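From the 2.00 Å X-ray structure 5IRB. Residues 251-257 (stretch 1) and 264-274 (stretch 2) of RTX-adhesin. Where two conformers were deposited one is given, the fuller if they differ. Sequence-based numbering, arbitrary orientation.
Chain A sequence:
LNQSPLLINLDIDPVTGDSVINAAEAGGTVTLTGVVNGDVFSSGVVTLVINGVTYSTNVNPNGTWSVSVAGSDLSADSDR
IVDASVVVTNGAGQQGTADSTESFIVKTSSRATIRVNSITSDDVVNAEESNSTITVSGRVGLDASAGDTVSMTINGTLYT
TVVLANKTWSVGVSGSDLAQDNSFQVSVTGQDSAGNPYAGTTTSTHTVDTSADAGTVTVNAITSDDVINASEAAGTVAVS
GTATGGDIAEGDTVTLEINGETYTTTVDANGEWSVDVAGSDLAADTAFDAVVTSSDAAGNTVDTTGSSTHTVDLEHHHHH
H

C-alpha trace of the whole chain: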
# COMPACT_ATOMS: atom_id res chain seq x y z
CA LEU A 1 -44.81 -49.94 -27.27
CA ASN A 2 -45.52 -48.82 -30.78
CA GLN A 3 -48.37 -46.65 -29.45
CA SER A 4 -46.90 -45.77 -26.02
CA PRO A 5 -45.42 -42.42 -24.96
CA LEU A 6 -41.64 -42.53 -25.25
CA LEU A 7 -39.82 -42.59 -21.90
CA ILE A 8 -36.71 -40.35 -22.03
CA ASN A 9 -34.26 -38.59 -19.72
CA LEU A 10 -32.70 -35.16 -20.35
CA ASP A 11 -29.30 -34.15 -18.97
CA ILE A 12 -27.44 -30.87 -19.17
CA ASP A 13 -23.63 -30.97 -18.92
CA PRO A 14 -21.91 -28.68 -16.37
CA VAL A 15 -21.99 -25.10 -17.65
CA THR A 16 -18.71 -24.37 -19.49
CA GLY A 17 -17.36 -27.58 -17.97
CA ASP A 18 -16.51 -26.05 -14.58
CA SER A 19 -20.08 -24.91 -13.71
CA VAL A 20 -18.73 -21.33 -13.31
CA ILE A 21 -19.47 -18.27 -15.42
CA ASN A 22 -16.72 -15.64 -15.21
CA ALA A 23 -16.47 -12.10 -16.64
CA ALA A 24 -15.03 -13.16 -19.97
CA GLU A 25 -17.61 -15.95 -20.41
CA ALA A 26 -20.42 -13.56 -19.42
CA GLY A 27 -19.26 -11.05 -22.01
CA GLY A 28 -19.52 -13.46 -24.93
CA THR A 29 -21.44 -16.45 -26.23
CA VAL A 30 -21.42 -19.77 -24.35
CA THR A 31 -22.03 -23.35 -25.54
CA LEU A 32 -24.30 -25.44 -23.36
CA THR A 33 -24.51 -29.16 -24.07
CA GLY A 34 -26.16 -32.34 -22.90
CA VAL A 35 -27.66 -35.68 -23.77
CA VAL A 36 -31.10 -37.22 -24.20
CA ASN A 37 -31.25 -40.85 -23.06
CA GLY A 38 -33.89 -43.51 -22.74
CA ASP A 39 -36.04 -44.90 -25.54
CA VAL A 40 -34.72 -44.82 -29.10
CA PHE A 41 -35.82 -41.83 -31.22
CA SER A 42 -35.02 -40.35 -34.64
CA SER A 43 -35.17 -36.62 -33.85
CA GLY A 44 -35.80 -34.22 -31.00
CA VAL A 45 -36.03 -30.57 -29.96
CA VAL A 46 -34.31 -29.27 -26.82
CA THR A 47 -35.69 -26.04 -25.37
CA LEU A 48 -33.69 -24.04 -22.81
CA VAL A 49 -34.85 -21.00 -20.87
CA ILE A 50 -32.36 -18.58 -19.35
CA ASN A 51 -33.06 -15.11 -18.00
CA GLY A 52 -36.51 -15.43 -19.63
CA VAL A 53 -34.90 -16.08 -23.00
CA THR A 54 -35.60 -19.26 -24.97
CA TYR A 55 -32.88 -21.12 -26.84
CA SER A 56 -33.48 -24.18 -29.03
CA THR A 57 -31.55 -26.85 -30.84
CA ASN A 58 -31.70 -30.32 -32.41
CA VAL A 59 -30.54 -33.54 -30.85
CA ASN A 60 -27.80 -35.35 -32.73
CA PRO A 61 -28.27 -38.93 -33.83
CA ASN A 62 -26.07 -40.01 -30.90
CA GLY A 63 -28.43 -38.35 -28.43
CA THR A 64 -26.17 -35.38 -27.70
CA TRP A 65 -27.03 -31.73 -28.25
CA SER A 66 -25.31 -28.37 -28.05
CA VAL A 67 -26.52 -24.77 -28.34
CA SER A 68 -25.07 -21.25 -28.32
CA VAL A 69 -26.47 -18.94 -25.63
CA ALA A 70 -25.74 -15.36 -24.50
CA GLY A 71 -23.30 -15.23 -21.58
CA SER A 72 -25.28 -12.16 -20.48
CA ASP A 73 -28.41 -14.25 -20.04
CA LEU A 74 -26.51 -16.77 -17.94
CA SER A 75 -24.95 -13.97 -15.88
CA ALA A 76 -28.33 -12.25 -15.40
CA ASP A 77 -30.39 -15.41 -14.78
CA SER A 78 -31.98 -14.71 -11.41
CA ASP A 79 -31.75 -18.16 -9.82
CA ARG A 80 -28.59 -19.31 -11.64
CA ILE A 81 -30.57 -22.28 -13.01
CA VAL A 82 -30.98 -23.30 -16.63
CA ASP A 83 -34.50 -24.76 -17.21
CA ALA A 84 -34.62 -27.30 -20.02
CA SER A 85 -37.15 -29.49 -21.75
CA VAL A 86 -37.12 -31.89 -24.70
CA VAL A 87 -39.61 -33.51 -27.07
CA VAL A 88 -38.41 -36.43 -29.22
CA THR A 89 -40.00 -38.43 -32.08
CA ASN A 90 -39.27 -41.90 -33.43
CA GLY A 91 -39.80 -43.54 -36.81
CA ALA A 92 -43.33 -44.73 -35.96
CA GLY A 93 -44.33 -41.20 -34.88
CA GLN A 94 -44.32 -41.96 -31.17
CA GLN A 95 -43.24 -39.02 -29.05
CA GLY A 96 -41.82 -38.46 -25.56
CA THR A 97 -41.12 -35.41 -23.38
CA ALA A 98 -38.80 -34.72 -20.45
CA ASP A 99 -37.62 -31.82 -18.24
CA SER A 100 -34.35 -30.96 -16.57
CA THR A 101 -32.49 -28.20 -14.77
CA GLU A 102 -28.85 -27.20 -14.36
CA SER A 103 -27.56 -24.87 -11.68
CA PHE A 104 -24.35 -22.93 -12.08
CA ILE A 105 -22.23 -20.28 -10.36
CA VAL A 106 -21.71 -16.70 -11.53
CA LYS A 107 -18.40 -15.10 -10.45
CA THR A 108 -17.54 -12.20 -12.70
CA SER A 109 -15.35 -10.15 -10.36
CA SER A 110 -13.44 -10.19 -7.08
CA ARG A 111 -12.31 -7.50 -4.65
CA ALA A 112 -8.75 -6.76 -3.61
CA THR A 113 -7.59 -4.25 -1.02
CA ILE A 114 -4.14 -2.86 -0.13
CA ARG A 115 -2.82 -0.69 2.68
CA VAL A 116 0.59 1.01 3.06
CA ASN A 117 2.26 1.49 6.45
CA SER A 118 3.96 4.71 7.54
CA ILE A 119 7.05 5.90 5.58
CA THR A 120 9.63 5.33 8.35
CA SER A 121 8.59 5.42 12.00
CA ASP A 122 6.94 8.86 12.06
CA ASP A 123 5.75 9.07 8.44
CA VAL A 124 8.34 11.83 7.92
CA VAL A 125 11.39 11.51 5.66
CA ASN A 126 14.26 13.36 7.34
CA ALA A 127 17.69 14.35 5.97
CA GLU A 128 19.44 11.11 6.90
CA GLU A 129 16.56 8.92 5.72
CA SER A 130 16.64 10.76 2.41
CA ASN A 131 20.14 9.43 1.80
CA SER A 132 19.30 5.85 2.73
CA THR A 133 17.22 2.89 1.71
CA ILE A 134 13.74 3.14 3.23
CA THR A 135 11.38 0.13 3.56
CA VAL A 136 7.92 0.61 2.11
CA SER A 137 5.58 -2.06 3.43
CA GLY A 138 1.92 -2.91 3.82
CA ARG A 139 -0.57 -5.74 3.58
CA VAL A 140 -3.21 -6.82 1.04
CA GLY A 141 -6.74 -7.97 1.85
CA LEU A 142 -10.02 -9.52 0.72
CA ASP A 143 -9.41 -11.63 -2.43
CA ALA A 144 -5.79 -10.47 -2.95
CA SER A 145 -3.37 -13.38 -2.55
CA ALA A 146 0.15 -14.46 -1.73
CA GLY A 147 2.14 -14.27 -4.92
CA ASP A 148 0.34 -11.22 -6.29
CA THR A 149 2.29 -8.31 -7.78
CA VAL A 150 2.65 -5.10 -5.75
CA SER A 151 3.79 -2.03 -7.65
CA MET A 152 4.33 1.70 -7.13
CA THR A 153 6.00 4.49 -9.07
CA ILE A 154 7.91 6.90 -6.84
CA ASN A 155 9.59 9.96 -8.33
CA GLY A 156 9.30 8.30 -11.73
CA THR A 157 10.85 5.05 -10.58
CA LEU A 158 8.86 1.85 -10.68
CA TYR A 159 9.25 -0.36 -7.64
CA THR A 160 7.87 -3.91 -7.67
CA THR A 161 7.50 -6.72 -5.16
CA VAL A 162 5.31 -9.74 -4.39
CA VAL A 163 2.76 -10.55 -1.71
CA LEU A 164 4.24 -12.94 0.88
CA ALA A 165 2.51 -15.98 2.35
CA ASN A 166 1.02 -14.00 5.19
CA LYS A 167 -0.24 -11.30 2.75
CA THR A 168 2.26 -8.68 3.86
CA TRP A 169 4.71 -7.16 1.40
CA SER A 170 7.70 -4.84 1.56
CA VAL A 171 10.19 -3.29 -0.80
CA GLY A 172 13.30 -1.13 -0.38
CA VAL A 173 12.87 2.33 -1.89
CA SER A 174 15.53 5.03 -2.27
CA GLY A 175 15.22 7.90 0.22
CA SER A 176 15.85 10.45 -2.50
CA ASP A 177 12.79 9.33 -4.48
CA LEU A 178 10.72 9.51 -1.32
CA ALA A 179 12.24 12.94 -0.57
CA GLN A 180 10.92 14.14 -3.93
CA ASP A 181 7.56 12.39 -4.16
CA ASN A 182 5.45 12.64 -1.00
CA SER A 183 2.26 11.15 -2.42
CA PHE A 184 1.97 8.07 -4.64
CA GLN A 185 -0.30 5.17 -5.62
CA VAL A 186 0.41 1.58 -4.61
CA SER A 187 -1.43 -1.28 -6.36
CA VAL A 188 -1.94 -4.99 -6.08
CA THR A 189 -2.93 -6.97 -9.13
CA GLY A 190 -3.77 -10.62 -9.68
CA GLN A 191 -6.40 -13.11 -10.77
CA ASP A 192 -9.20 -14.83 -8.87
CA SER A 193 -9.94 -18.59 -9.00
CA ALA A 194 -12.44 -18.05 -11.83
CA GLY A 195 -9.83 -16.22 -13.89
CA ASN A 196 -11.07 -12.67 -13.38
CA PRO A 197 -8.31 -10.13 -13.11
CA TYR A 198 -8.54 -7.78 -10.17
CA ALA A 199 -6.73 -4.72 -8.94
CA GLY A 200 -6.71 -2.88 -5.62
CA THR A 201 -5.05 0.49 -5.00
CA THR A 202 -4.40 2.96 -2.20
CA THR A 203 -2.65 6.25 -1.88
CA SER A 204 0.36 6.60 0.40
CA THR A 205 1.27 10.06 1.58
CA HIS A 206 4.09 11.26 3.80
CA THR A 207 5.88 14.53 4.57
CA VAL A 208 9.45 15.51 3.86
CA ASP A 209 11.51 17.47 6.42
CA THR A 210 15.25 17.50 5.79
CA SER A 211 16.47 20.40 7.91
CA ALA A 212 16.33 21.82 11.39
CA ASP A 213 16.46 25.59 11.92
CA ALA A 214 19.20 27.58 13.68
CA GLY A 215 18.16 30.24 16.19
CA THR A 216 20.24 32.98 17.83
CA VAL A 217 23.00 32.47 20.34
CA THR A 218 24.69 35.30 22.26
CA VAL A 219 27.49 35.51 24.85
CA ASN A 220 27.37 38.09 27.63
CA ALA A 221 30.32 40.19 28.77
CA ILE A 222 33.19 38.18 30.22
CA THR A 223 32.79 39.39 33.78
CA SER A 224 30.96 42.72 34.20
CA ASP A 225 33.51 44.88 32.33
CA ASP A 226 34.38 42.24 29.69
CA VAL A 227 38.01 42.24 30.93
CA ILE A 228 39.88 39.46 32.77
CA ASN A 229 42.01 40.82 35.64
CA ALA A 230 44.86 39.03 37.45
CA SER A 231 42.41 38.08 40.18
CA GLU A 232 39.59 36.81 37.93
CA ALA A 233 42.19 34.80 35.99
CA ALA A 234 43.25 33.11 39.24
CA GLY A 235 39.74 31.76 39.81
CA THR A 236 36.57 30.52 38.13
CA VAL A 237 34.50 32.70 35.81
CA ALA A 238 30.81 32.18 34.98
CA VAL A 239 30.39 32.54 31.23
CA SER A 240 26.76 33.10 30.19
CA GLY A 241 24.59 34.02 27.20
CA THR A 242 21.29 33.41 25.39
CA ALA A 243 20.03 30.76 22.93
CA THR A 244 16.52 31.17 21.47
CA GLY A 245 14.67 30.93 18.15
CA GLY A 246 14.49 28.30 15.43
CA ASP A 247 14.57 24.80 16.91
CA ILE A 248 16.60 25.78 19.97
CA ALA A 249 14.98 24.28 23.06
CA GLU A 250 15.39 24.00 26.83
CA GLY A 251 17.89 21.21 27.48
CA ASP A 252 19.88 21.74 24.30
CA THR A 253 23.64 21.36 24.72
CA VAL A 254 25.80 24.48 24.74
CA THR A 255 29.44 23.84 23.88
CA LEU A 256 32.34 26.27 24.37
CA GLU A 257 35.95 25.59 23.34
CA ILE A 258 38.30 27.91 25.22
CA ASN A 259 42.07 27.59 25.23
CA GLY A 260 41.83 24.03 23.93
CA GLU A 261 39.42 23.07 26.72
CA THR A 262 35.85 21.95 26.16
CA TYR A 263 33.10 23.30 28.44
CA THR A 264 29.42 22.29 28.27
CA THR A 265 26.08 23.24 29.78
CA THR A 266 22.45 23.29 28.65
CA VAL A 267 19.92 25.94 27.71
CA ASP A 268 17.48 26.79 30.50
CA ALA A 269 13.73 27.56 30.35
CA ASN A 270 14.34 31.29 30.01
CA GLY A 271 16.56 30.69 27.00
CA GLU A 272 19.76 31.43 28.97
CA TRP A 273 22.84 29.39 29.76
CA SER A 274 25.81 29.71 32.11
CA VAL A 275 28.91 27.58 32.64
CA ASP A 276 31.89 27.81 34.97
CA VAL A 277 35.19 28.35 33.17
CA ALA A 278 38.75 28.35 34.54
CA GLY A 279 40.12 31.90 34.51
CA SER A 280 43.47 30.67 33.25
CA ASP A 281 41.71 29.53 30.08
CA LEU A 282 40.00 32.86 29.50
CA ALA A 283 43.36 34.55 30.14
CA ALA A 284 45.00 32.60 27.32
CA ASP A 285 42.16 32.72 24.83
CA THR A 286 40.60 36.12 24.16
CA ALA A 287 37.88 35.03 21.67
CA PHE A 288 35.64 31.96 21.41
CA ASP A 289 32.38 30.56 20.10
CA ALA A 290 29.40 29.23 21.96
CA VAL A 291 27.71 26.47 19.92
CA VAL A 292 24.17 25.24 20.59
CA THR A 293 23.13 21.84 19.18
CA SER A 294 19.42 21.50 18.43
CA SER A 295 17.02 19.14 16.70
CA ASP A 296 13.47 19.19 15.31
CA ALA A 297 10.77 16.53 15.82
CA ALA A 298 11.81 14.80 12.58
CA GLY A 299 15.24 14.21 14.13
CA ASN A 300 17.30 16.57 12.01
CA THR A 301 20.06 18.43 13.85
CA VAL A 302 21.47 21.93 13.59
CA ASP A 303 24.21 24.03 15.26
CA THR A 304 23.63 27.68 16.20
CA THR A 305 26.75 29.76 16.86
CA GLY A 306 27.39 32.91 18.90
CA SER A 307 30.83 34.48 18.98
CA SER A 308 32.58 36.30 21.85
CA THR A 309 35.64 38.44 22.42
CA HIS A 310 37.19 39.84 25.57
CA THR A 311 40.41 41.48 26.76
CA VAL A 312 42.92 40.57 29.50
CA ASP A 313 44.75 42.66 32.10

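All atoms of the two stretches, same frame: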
# COMPACT_ATOMS: atom_id res chain seq x y z
N GLY A 251 17.20 22.49 27.45
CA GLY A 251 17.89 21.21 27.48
C GLY A 251 18.92 21.00 26.39
O GLY A 251 19.74 20.08 26.48
N ASP A 252 18.88 21.84 25.36
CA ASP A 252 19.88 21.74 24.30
C ASP A 252 21.29 21.93 24.86
O ASP A 252 21.50 22.70 25.80
CB ASP A 252 19.60 22.79 23.22
CG ASP A 252 18.53 22.35 22.23
OD1 ASP A 252 18.01 21.22 22.37
OD2 ASP A 252 18.21 23.15 21.31
N THR A 253 22.26 21.27 24.25
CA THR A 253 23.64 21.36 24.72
C THR A 253 24.30 22.62 24.19
O THR A 253 24.16 22.95 23.01
CB THR A 253 24.47 20.14 24.30
OG1 THR A 253 23.94 18.98 24.94
CG2 THR A 253 25.95 20.31 24.70
N VAL A 254 24.99 23.33 25.09
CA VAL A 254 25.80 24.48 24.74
C VAL A 254 27.27 24.09 24.90
O VAL A 254 27.69 23.64 25.97
CB VAL A 254 25.51 25.72 25.62
CG1 VAL A 254 26.16 26.94 25.00
CG2 VAL A 254 24.00 25.94 25.78
N THR A 255 28.05 24.26 23.85
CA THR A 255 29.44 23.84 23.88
C THR A 255 30.32 25.05 23.63
O THR A 255 30.09 25.79 22.69
CB THR A 255 29.72 22.76 22.84
OG1 THR A 255 28.90 21.62 23.12
CG2 THR A 255 31.20 22.33 22.87
N LEU A 256 31.32 25.23 24.50
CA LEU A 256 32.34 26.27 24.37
C LEU A 256 33.73 25.66 24.35
O LEU A 256 34.05 24.86 25.23
CB LEU A 256 32.27 27.25 25.55
CG LEU A 256 31.19 28.32 25.68
CD1 LEU A 256 29.84 27.70 25.87
CD2 LEU A 256 31.51 29.21 26.88
N GLU A 257 34.54 26.00 23.35
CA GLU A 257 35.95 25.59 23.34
C GLU A 257 36.83 26.82 23.59
O GLU A 257 36.87 27.76 22.79
CB GLU A 257 36.30 24.84 22.06
CG GLU A 257 35.57 23.49 22.01
CD GLU A 257 35.27 22.98 20.60
OE1 GLU A 257 35.52 23.72 19.62
OE2 GLU A 257 34.76 21.84 20.48
N THR A 264 30.80 22.48 28.71
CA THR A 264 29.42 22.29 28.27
C THR A 264 28.40 22.63 29.35
O THR A 264 28.69 22.54 30.54
CB THR A 264 29.13 20.83 27.81
OG1 THR A 264 29.39 19.94 28.90
CG2 THR A 264 29.95 20.42 26.57
N THR A 265 27.21 22.99 28.91
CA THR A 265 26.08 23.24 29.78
C THR A 265 24.85 23.05 28.89
O THR A 265 24.96 22.61 27.74
CB THR A 265 26.12 24.66 30.45
OG1 THR A 265 25.08 24.77 31.44
CG2 THR A 265 25.92 25.78 29.42
N THR A 266 23.67 23.38 29.42
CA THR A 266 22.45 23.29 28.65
C THR A 266 21.67 24.59 28.73
O THR A 266 21.89 25.41 29.63
CB THR A 266 21.55 22.12 29.14
OG1 THR A 266 21.23 22.34 30.51
CG2 THR A 266 22.28 20.80 29.01
N VAL A 267 20.78 24.77 27.76
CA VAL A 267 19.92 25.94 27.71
C VAL A 267 18.85 25.80 28.78
O VAL A 267 18.27 24.71 28.93
CB VAL A 267 19.26 26.09 26.32
CG1 VAL A 267 18.38 27.34 26.26
CG2 VAL A 267 20.32 26.15 25.24
N ASP A 268 18.54 26.88 29.50
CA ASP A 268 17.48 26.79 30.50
C ASP A 268 16.15 27.27 29.93
O ASP A 268 16.09 27.61 28.74
CB ASP A 268 17.85 27.55 31.79
CG ASP A 268 17.94 29.08 31.62
OD1 ASP A 268 17.32 29.68 30.72
OD2 ASP A 268 18.66 29.70 32.44
N ALA A 269 15.11 27.29 30.76
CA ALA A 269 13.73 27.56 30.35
C ALA A 269 13.49 29.03 29.97
O ALA A 269 12.51 29.36 29.30
CB ALA A 269 12.76 27.15 31.46
N ASN A 270 14.39 29.90 30.43
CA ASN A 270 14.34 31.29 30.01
C ASN A 270 15.05 31.56 28.70
O ASN A 270 15.04 32.69 28.23
CB ASN A 270 14.90 32.21 31.11
CG ASN A 270 14.29 33.59 31.04
OD1 ASN A 270 13.08 33.73 30.90
ND2 ASN A 270 15.13 34.63 31.13
N GLY A 271 15.67 30.53 28.14
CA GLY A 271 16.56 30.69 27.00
C GLY A 271 17.95 31.24 27.34
O GLY A 271 18.61 31.83 26.49
N GLU A 272 18.40 31.02 28.57
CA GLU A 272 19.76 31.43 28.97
C GLU A 272 20.63 30.21 29.28
O GLU A 272 20.13 29.07 29.41
CB GLU A 272 19.71 32.37 30.19
CG GLU A 272 19.02 33.70 29.92
CD GLU A 272 18.93 34.59 31.15
OE1 GLU A 272 19.97 35.13 31.59
OE2 GLU A 272 17.82 34.75 31.70
N TRP A 273 21.92 30.44 29.37
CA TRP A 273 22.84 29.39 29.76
C TRP A 273 24.00 30.02 30.50
O TRP A 273 24.33 31.18 30.27
CB TRP A 273 23.31 28.60 28.53
CG TRP A 273 23.90 29.48 27.47
CD1 TRP A 273 23.26 29.97 26.36
CD2 TRP A 273 25.25 29.93 27.38
NE1 TRP A 273 24.11 30.74 25.61
CE2 TRP A 273 25.37 30.72 26.22
CE3 TRP A 273 26.39 29.77 28.18
CZ2 TRP A 273 26.54 31.36 25.83
CZ3 TRP A 273 27.58 30.39 27.79
CH2 TRP A 273 27.64 31.16 26.62
N SER A 274 24.59 29.26 31.42
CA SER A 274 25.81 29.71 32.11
C SER A 274 26.68 28.48 32.38
O SER A 274 26.16 27.37 32.59
CB SER A 274 25.49 30.45 33.41
OG SER A 274 26.68 30.93 34.02

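Strand 253-257 and strand 264-266 run antiparallel, their N-to-C directions 153° apart and their axes approaching to 4.5 Å. The register is fixed by three bridges: Thr 253 with Thr 266, Val 254 with Thr 265, and Thr 255 with Thr 264. The central pair is the hydrogen-bonded one. Val 254 N donates to Thr 265 O at 2.7 Å with an N-H...O angle of 177°, and Thr 265 N returns the bond to Val 254 O at 3.0 Å and 154°, so both residues have their backbone donor and acceptor satisfied by each other.

The ladder continues past the strand residues. Val 267 N donates to Asp 252 O (2.9 Å, 151°), and Gly 251 N donates to Val 267 O (2.9 Å, 172°), which accounts for the amide and carbonyl of Val 267 together. Gly 251 has phi/psi of 95/-15; a CB there would jam against the preceding carbonyl oxygen, so the conformation itself calls for glycine. Three CA-H...O contacts supplement the amide bonds: Thr 266 CA to Asp 252 O at 3.1 Å, Thr 264 CA to Val 254 O at 3.2 Å, and Thr 253 CA to Thr 265 O at 3.5 Å. Each of these carbonyls already accepts an amide hydrogen, so the CA-H is a secondary partner.

The side chains divide by sheet face. Thr 253, Thr 255, Thr 264 and Thr 266 share one face, where the cross-strand contacts are loose: Thr 255 OG1 lies 3.8 Å from Thr 264 CG2, a van der Waals approach to a methyl that cannot satisfy the hydroxyl.

Val 254 and Thr 265 point to the other face, and Val 254, buried, is the apolar hub. Its CG2 meets Val 267 CG2 at 3.7 Å and Trp 273 CB at 3.9 Å. Its CG1 sits 4.0 Å from the centroid of the Trp 273 five-membered ring, only 13° off the ring normal, which defines a CH-pi contact over the face. Leu 256 CD1 adds an oblique contact to Trp 273 CZ3 at 4.0 Å. The indole NE1 is hydrogen-bonded elsewhere in the structure.

Between the two strands of stretch 2, a type I turn spans Asp 268 to Gly 271, closed by Gly 271 N to Asp 268 O at 3.0 Å. Asp 268 N donates to Glu 272 O (2.7 Å), while Asp 268 OD1 accepts from Glu 272 N (2.8 Å, 160°) and, weakly, from Asn 270 N (3.0 Å, 127°). Asn 270 ND2 donates to Glu 272 OE2 at 2.8 Å.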